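Rusticyanin (Thiobacillus ferrooxidans, PDB 2CAK) carries electrons from cytochrome c552 to the A-type oxidase in iron respiration, as a monomeric blue copper protein with one copper ion. Local coordinates at residues T108-V113 with C137-H142. Numbering follows the deposited sequence.
Sequences TGFSPV and CQIPGH. With CU1 (copper (I) ion), chain B.
The sulfur of C137 is gripped from two directions: copper binds SG at 2.2 Å, and the backbone N of I139, which also meets the ring of F110, donates a long but straight hydrogen bond to the same SG (3.4 Å, N-H...S 166°). With SG anti to the backbone N of C137 (chi1 178°), the sulfur reaches the metal from the loop that follows strand 131-136. H142 ND1, from farther along that loop, binds copper at 2.1 Å, while H84 and M147 complete the site. I139 uses two branches: CG2 lies 3.6 Å above the plane of the H142 imidazole, over the ring centre, and CG1 turns to F110.

The phenyl ring of F110 meets this loop edge-on. With CG beside the backbone N (chi1 -64°), the ring is carried across to the other loop although the bond to CB does not point at it, and CE1 comes to 3.6 Å from I139 N, near the ring plane. The same CE1 meets CG1 of I139 at 3.8 Å, and CZ rests 3.8 Å from CB of Q138. No hydrogen bond joins the two segments; this is a small van der Waals contact at the surface, the phenyl edge lying against backbone and aliphatic atoms of Q138 and I139. Both loops nevertheless grip a third, around H84: S111 OG bonds to H84 O, T108 OG1 to F86 N, and Q138 N to S85 OG. This illustrates the second shell of a cupredoxin copper site, where neighbouring loops probably help to hold the ligands in place.

Chemically, the I139 N-H probably withdraws electron density from the copper-bound sulfur, and the edge of F110 covers one side of that nitrogen and may limit water there.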
loop_
_atom_site.group_PDB
_atom_site.type_symbol
_atom_site.label_atom_id
_atom_site.label_comp_id
_atom_site.label_asym_id
_atom_site.label_seq_id
_atom_site.Cartn_x
_atom_site.Cartn_y
_atom_site.Cartn_z
ATOM N N THR A 108 -7.245 3.394 3.089
ATOM C CA THR A 108 -7.857 4.339 2.169
ATOM C C THR A 108 -9.196 3.812 1.621
ATOM O O THR A 108 -9.508 2.617 1.605
ATOM C CB THR A 108 -6.942 4.689 0.994
ATOM O OG1 THR A 108 -6.963 3.652 0.014
ATOM C CG2 THR A 108 -5.491 4.919 1.402
ATOM N N GLY A 109 -9.977 4.766 1.102
ATOM C CA GLY A 109 -11.040 4.448 0.176
ATOM C C GLY A 109 -10.509 4.128 -1.197
ATOM O O GLY A 109 -9.318 3.992 -1.450
ATOM N N PHE A 110 -11.447 4.042 -2.150
ATOM C CA PHE A 110 -11.036 3.869 -3.538
ATOM C C PHE A 110 -10.410 5.160 -4.065
ATOM O O PHE A 110 -10.889 6.273 -3.838
ATOM C CB PHE A 110 -12.243 3.426 -4.394
ATOM C CG PHE A 110 -12.777 2.063 -3.995
ATOM C CD1 PHE A 110 -12.037 0.927 -4.190
ATOM C CD2 PHE A 110 -14.019 1.945 -3.418
ATOM C CE1 PHE A 110 -12.484 -0.323 -3.779
ATOM C CE2 PHE A 110 -14.456 0.703 -3.001
ATOM C CZ PHE A 110 -13.696 -0.464 -3.160
ATOM N N SER A 111 -9.281 4.992 -4.784
ATOM C CA SER A 111 -8.509 6.121 -5.288
ATOM C C SER A 111 -9.093 6.664 -6.577
ATOM O O SER A 111 -9.796 5.945 -7.333
ATOM C CB SER A 111 -7.096 5.703 -5.558
ATOM O OG SER A 111 -6.971 4.700 -6.564
ATOM N N PRO A 112 -8.791 7.922 -6.899
ATOM C CA PRO A 112 -9.117 8.442 -8.224
ATOM C C PRO A 112 -8.371 7.680 -9.292
ATOM O O PRO A 112 -7.230 7.302 -9.113
ATOM C CB PRO A 112 -8.644 9.901 -8.196
ATOM C CG PRO A 112 -8.243 10.193 -6.794
ATOM C CD PRO A 112 -8.124 8.896 -6.040
ATOM N N VAL A 113 -9.032 7.595 -10.435
ATOM C CA VAL A 113 -8.366 7.043 -11.607
ATOM C C VAL A 113 -7.424 8.086 -12.174
ATOM O O VAL A 113 -7.670 9.277 -12.064
ATOM C CB VAL A 113 -9.351 6.502 -12.659
ATOM C CG1 VAL A 113 -10.281 5.504 -12.002
ATOM C CG2 VAL A 113 -10.035 7.590 -13.434
ATOM N N CYS A 137 -6.186 -4.619 -1.574
ATOM C CA CYS A 137 -7.073 -3.796 -2.360
ATOM C C CYS A 137 -8.516 -4.360 -2.253
ATOM O O CYS A 137 -8.677 -5.592 -2.285
ATOM C CB CYS A 137 -6.665 -3.761 -3.819
ATOM S SG CYS A 137 -7.780 -2.792 -4.894
ATOM N N GLN A 138 -9.489 -3.445 -2.140
ATOM C CA GLN A 138 -10.887 -3.859 -2.012
ATOM C C GLN A 138 -11.656 -3.956 -3.323
ATOM O O GLN A 138 -12.834 -4.352 -3.281
ATOM C CB GLN A 138 -11.656 -2.915 -1.059
ATOM C CG GLN A 138 -11.219 -3.073 0.378
ATOM C CD GLN A 138 -12.249 -2.357 1.263
ATOM O OE1 GLN A 138 -12.291 -1.170 1.586
ATOM N NE2 GLN A 138 -13.204 -3.208 1.559
ATOM N N ILE A 139 -11.067 -3.605 -4.463
ATOM C CA ILE A 139 -11.820 -3.756 -5.704
ATOM C C ILE A 139 -12.198 -5.202 -5.870
ATOM O O ILE A 139 -11.294 -6.053 -5.730
ATOM C CB ILE A 139 -11.065 -3.269 -6.937
ATOM C CG1 ILE A 139 -10.867 -1.748 -6.932
ATOM C CG2 ILE A 139 -11.808 -3.668 -8.221
ATOM C CD1 ILE A 139 -10.094 -1.193 -8.146
ATOM N N PRO A 140 -13.453 -5.543 -6.118
ATOM C CA PRO A 140 -13.802 -6.992 -6.242
ATOM C C PRO A 140 -12.922 -7.758 -7.194
ATOM O O PRO A 140 -12.650 -7.347 -8.319
ATOM C CB PRO A 140 -15.269 -6.921 -6.736
ATOM C CG PRO A 140 -15.793 -5.679 -6.032
ATOM C CD PRO A 140 -14.637 -4.691 -6.176
ATOM N N GLY A 141 -12.387 -8.868 -6.709
ATOM C CA GLY A 141 -11.519 -9.739 -7.444
ATOM C C GLY A 141 -10.044 -9.503 -7.274
ATOM O O GLY A 141 -9.249 -10.390 -7.566
ATOM N N HIS A 142 -9.606 -8.301 -6.860
ATOM C CA HIS A 142 -8.190 -8.007 -6.930
ATOM C C HIS A 142 -7.392 -8.753 -5.854
ATOM O O HIS A 142 -6.351 -9.334 -6.206
ATOM C CB HIS A 142 -7.956 -6.492 -6.843
ATOM C CG HIS A 142 -8.309 -5.767 -8.110
ATOM N ND1 HIS A 142 -7.927 -4.458 -8.327
ATOM C CD2 HIS A 142 -9.007 -6.205 -9.197
ATOM C CE1 HIS A 142 -8.408 -4.144 -9.534
ATOM N NE2 HIS A 142 -9.062 -5.173 -10.088
HETATM CU CU CU1 B . -7.049 -3.146 -6.975
#